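Local coordinates for Sn-glycerol-3-phosphate ABC transporter substrate-binding protein UspB (Mycobacterium tuberculosis, PDB 4MFI) that probably captures glycerophosphocholine outside the membrane and delivers it to an ATP-binding cassette importer of Mycobacterium tuberculosis, at residues 51-56 / 69-74; 57-62 / 333-338. All blocks are in the same frame, centred on the assembly; numbering follows the deposited sequence.

Interaction 1 (51-56 / 69-74)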
loop_
_atom_site.group_PDB
_atom_site.type_symbol
_atom_site.label_atom_id
_atom_site.label_comp_id
_atom_site.label_asym_id
_atom_site.label_seq_id
_atom_site.Cartn_x
_atom_site.Cartn_y
_atom_site.Cartn_z
ATOM N N ALA A 51 -5.645 11.924 -16.824
ATOM C CA ALA A 51 -5.156 13.253 -17.198
ATOM C C ALA A 51 -3.719 13.497 -16.730
ATOM O O ALA A 51 -2.898 14.038 -17.475
ATOM C CB ALA A 51 -6.086 14.344 -16.669
ATOM N N ALA A 52 -3.411 13.101 -15.498
ATOM C CA ALA A 52 -2.057 13.263 -14.979
ATOM C C ALA A 52 -1.077 12.397 -15.761
ATOM O O ALA A 52 0.049 12.812 -16.035
ATOM C CB ALA A 52 -2.009 12.927 -13.505
ATOM N N GLU A 53 -1.510 11.191 -16.125
ATOM C CA GLU A 53 -0.670 10.294 -16.911
ATOM C C GLU A 53 -0.411 10.842 -18.317
ATOM O O GLU A 53 0.709 10.753 -18.829
ATOM C CB GLU A 53 -1.286 8.894 -16.965
ATOM C CG GLU A 53 -1.337 8.225 -15.598
ATOM C CD GLU A 53 -1.910 6.826 -15.637
ATOM O OE1 GLU A 53 -2.919 6.621 -16.347
ATOM O OE2 GLU A 53 -1.355 5.931 -14.950
ATOM N N ARG A 54 -1.436 11.409 -18.947
ATOM C CA ARG A 54 -1.240 12.030 -20.255
ATOM C C ARG A 54 -0.265 13.207 -20.177
ATOM O O ARG A 54 0.525 13.428 -21.096
ATOM C CB ARG A 54 -2.568 12.469 -20.867
ATOM C CG ARG A 54 -3.425 11.304 -21.337
ATOM C CD ARG A 54 -4.643 11.778 -22.118
ATOM N NE ARG A 54 -5.488 12.669 -21.327
ATOM C CZ ARG A 54 -6.505 12.260 -20.574
ATOM N NH1 ARG A 54 -6.811 10.970 -20.509
ATOM N NH2 ARG A 54 -7.219 13.142 -19.889
ATOM N N GLU A 55 -0.313 13.953 -19.077
ATOM C CA GLU A 55 0.618 15.058 -18.880
ATOM C C GLU A 55 2.046 14.540 -18.732
ATOM O O GLU A 55 2.978 15.093 -19.319
ATOM C CB GLU A 55 0.211 15.907 -17.665
ATOM C CG GLU A 55 1.272 16.912 -17.202
ATOM C CD GLU A 55 1.573 18.006 -18.215
ATOM O OE1 GLU A 55 0.718 18.280 -19.089
ATOM O OE2 GLU A 55 2.674 18.602 -18.128
ATOM N N LEU A 56 2.223 13.470 -17.962
ATOM C CA LEU A 56 3.552 12.894 -17.781
ATOM C C LEU A 56 4.101 12.343 -19.100
ATOM O O LEU A 56 5.292 12.478 -19.394
ATOM C CB LEU A 56 3.527 11.810 -16.705
ATOM C CG LEU A 56 3.253 12.328 -15.291
ATOM C CD1 LEU A 56 3.170 11.183 -14.292
ATOM C CD2 LEU A 56 4.320 13.340 -14.880
ATOM N N VAL A 69 4.676 7.302 -26.555
ATOM C CA VAL A 69 4.030 6.400 -25.613
ATOM C C VAL A 69 2.534 6.350 -25.879
ATOM O O VAL A 69 1.895 7.381 -26.106
ATOM C CB VAL A 69 4.263 6.859 -24.156
ATOM C CG1 VAL A 69 3.634 5.873 -23.181
ATOM C CG2 VAL A 69 5.750 7.013 -23.872
ATOM N N LYS A 70 1.984 5.144 -25.865
ATOM C CA LYS A 70 0.551 4.946 -25.986
ATOM C C LYS A 70 0.010 4.554 -24.612
ATOM O O LYS A 70 0.438 3.549 -24.033
ATOM C CB LYS A 70 0.269 3.854 -27.020
ATOM C CG LYS A 70 -1.188 3.477 -27.186
ATOM C CD LYS A 70 -2.074 4.669 -27.491
ATOM C CE LYS A 70 -3.523 4.223 -27.671
ATOM N NZ LYS A 70 -4.457 5.369 -27.878
ATOM N N LEU A 71 -0.901 5.366 -24.084
ATOM C CA LEU A 71 -1.553 5.067 -22.815
ATOM C C LEU A 71 -2.747 4.162 -23.075
ATOM O O LEU A 71 -3.690 4.542 -23.771
ATOM C CB LEU A 71 -2.002 6.354 -22.122
ATOM C CG LEU A 71 -2.656 6.196 -20.744
ATOM C CD1 LEU A 71 -1.674 5.594 -19.752
ATOM C CD2 LEU A 71 -3.175 7.535 -20.231
ATOM N N ILE A 72 -2.687 2.952 -22.529
ATOM C CA ILE A 72 -3.726 1.960 -22.732
ATOM C C ILE A 72 -4.538 1.818 -21.453
ATOM O O ILE A 72 -3.966 1.609 -20.387
ATOM C CB ILE A 72 -3.103 0.587 -23.055
ATOM C CG1 ILE A 72 -2.201 0.675 -24.287
ATOM C CG2 ILE A 72 -4.185 -0.465 -23.247
ATOM C CD1 ILE A 72 -2.944 1.033 -25.536
ATOM N N ASP A 73 -5.862 1.946 -21.551
ATOM C CA ASP A 73 -6.739 1.633 -20.422
ATOM C C ASP A 73 -6.810 0.115 -20.289
ATOM O O ASP A 73 -7.555 -0.554 -21.012
ATOM C CB ASP A 73 -8.138 2.225 -20.620
ATOM C CG ASP A 73 -8.992 2.161 -19.353
ATOM O OD1 ASP A 73 -8.657 1.384 -18.429
ATOM O OD2 ASP A 73 -10.008 2.890 -19.283
ATOM N N ALA A 74 -6.036 -0.418 -19.352
ATOM C CA ALA A 74 -5.859 -1.860 -19.227
ATOM C C ALA A 74 -6.780 -2.471 -18.175
ATOM O O ALA A 74 -6.697 -3.666 -17.883
ATOM C CB ALA A 74 -4.399 -2.179 -18.912
#
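Leu71 reaches from its strand into the angle between the side chains of Glu53 and Arg54, and both of its methyl groups are used. CD1 meets the carboxylate oxygen OE1 of Glu53 at 3.8 Å. CD2 lies against the aliphatic root of Arg54, 3.9 Å from Arg54 CG, and also approaches Glu53 CB at 4.0 Å. Leu71 holds CG anti to its own backbone N (chi1 -178°), which sends the isobutyl fork out to the helix, where it crosses both side chains at about a right angle. No hydrogen bond joins the two segments; the contact is made by van der Waals packing. It belongs to the beta-alpha-beta unit formed by strand 39-43, helix 50-63 and strand 69-73, in which the helix makes the crossover between two parallel, neighbouring strands, part of the alpha/beta architecture of periplasmic-binding-protein-like domains. Glu53 is buried and runs out extended past CG. Its carboxylate is held by other partners: OE1 bonds to His45 ND1, and OE2 bonds to Ser43 OG and Tyr150 OH, so Leu71 packs against a carboxylate whose position is already set. Arg54, exposed, bends at chi3 (-59°) and turns its guanidinium back along its own helix, so that Ala51 CA lies over one face, toward its rim, and Leu71 meets only the CG methylene.

Interaction 2 (57-62 / 333-338)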
loop_
_atom_site.group_PDB
_atom_site.type_symbol
_atom_site.label_atom_id
_atom_site.label_comp_id
_atom_site.label_asym_id
_atom_site.label_seq_id
_atom_site.Cartn_x
_atom_site.Cartn_y
_atom_site.Cartn_z
ATOM N N ILE A 57 3.227 11.741 -19.903
ATOM C CA ILE A 57 3.616 11.242 -21.221
ATOM C C ILE A 57 4.064 12.392 -22.127
ATOM O O ILE A 57 5.049 12.271 -22.860
ATOM C CB ILE A 57 2.466 10.437 -21.875
ATOM C CG1 ILE A 57 2.332 9.066 -21.203
ATOM C CG2 ILE A 57 2.699 10.263 -23.375
ATOM C CD1 ILE A 57 1.074 8.318 -21.596
ATOM N N GLY A 58 3.351 13.514 -22.052
ATOM C CA GLY A 58 3.711 14.689 -22.827
ATOM C C GLY A 58 5.084 15.198 -22.434
ATOM O O GLY A 58 5.900 15.548 -23.298
ATOM N N ARG A 59 5.344 15.244 -21.130
ATOM C CA ARG A 59 6.652 15.665 -20.633
ATOM C C ARG A 59 7.743 14.710 -21.117
ATOM O O ARG A 59 8.831 15.143 -21.504
ATOM C CB ARG A 59 6.659 15.737 -19.102
ATOM C CG ARG A 59 5.694 16.765 -18.517
ATOM C CD ARG A 59 5.672 16.704 -16.993
ATOM N NE ARG A 59 4.758 17.699 -16.439
ATOM C CZ ARG A 59 4.731 18.074 -15.164
ATOM N NH1 ARG A 59 5.572 17.535 -14.289
ATOM N NH2 ARG A 59 3.872 19.003 -14.767
ATOM N N PHE A 60 7.442 13.414 -21.102
ATOM C CA PHE A 60 8.400 12.411 -21.551
ATOM C C PHE A 60 8.748 12.597 -23.023
ATOM O O PHE A 60 9.925 12.596 -23.403
ATOM C CB PHE A 60 7.852 11.004 -21.310
ATOM C CG PHE A 60 8.724 9.916 -21.855
ATOM C CD1 PHE A 60 9.875 9.535 -21.184
ATOM C CD2 PHE A 60 8.395 9.275 -23.042
ATOM C CE1 PHE A 60 10.681 8.529 -21.685
ATOM C CE2 PHE A 60 9.193 8.262 -23.549
ATOM C CZ PHE A 60 10.344 7.891 -22.869
ATOM N N GLN A 61 7.720 12.768 -23.845
ATOM C CA GLN A 61 7.917 12.923 -25.281
ATOM C C GLN A 61 8.661 14.213 -25.629
ATOM O O GLN A 61 9.357 14.274 -26.646
ATOM C CB GLN A 61 6.582 12.813 -26.018
ATOM C CG GLN A 61 5.988 11.411 -25.914
ATOM C CD GLN A 61 4.639 11.260 -26.587
ATOM O OE1 GLN A 61 4.179 10.143 -26.820
ATOM N NE2 GLN A 61 3.994 12.379 -26.898
ATOM N N ASP A 62 8.541 15.232 -24.778
ATOM C CA ASP A 62 9.337 16.454 -24.945
ATOM C C ASP A 62 10.823 16.190 -24.703
ATOM O O ASP A 62 11.683 16.727 -25.404
ATOM C CB ASP A 62 8.871 17.555 -23.987
ATOM C CG ASP A 62 7.560 18.190 -24.405
ATOM O OD1 ASP A 62 6.892 18.789 -23.534
ATOM O OD2 ASP A 62 7.198 18.100 -25.599
ATOM N N PRO A 333 11.973 13.164 -9.546
ATOM C CA PRO A 333 11.452 13.944 -8.413
ATOM C C PRO A 333 10.342 14.937 -8.772
ATOM O O PRO A 333 9.328 14.999 -8.070
ATOM C CB PRO A 333 12.694 14.670 -7.897
ATOM C CG PRO A 333 13.811 13.749 -8.239
ATOM C CD PRO A 333 13.446 13.158 -9.570
ATOM N N THR A 334 10.528 15.685 -9.853
ATOM C CA THR A 334 9.520 16.621 -10.344
ATOM C C THR A 334 8.209 15.908 -10.667
ATOM O O THR A 334 7.116 16.360 -10.305
ATOM C CB THR A 334 10.022 17.307 -11.636
ATOM O OG1 THR A 334 11.160 18.121 -11.331
ATOM C CG2 THR A 334 8.947 18.172 -12.249
ATOM N N ASN A 335 8.323 14.780 -11.350
ATOM C CA ASN A 335 7.142 14.123 -11.883
ATOM C C ASN A 335 6.362 13.333 -10.847
ATOM O O ASN A 335 5.132 13.290 -10.897
ATOM C CB ASN A 335 7.517 13.271 -13.092
ATOM C CG ASN A 335 7.914 14.118 -14.273
ATOM O OD1 ASN A 335 7.460 15.257 -14.405
ATOM N ND2 ASN A 335 8.767 13.579 -15.136
ATOM N N THR A 336 7.056 12.709 -9.900
ATOM C CA THR A 336 6.335 12.036 -8.826
ATOM C C THR A 336 5.649 13.060 -7.912
ATOM O O THR A 336 4.557 12.813 -7.408
ATOM C CB THR A 336 7.228 11.051 -8.021
ATOM O OG1 THR A 336 6.395 10.233 -7.189
ATOM C CG2 THR A 336 8.242 11.788 -7.150
ATOM N N ALA A 337 6.276 14.218 -7.725
ATOM C CA ALA A 337 5.643 15.299 -6.974
ATOM C C ALA A 337 4.353 15.729 -7.662
ATOM O O ALA A 337 3.308 15.853 -7.017
ATOM C CB ALA A 337 6.590 16.481 -6.825
ATOM N N TYR A 338 4.427 15.942 -8.974
ATOM C CA TYR A 338 3.245 16.286 -9.761
ATOM C C TYR A 338 2.151 15.223 -9.657
ATOM O O TYR A 338 0.980 15.543 -9.405
ATOM C CB TYR A 338 3.616 16.523 -11.228
ATOM C CG TYR A 338 2.415 16.647 -12.133
ATOM C CD1 TYR A 338 1.673 17.821 -12.179
ATOM C CD2 TYR A 338 2.010 15.580 -12.928
ATOM C CE1 TYR A 338 0.565 17.929 -12.999
ATOM C CE2 TYR A 338 0.911 15.677 -13.750
ATOM C CZ TYR A 338 0.189 16.849 -13.782
ATOM O OH TYR A 338 -0.911 16.939 -14.602
#
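Helices 57-62 and 333-338 run almost antiparallel, their N-to-C directions 165° apart and their axes 11.9 Å from each other at closest approach. The backbones come nearest at Arg59 and Asn335, whose CA atoms are 8.9 Å apart, a separation spanned mainly by the side chain of Arg59. Its chain is extended from CG to NE, and this carries the guanidinium across to the other helix. There NH1 donates a hydrogen bond to Asn335 OD1 at 3.0 Å. The acceptor sits in the guanidinium plane, at its edge, and the donor lies nearly along the C=O axis, although the two flat groups are twisted by 48°. The same oxygen is 3.5 Å from Arg59 CD. Tyr338 takes the guanidinium over one face of its ring: Arg59 CZ stands 4.3 Å from the ring centroid, a cation-pi contact in which the planes are inclined rather than stacked flat. NH2 is the group nearest the ring, 3.6 Å from Tyr338 CD1. Thr334 adds a lighter touch, with CG2 4.0 Å from Arg59 NH1. Two further partners steady the bridge. Glu55, one turn back on the same helix as Arg59, forms a salt bridge from OE2 to NE that helps hold the guanidinium in place and offsets its charge. The Asn335 ND2 bond to Phe329 O, together with the NH1 bond to OD1, is consistent with one orientation of the amide. With an edge hydrogen bond and a ring set obliquely over one face, a single arginine thus ties two antiparallel helices together, a helix-helix packing contact within the solute-binding-protein fold that joins the first crossover helix to helix 333-343, far along the chain.

Helix 50-63 serves both contacts, turning different sides to its two partners. In interaction 1 its earlier turns pack on strand 69-73, sequence-local and within one crossover unit; in interaction 2 its later turns meet a helix 271 residues further on. Both are partly buried and lie on the same side of the chain's centre, with their own centres 11 Å apart. Their chemistry contrasts: 51-56 / 69-74 is packing by a leucine, while 57-62 / 333-338 relies on a hydrogen bond and a cation-pi pair. They also interlock, since Gln61 OE1 probably accepts a hydrogen bond from Val69 N, and Leu56 packs on Asn335.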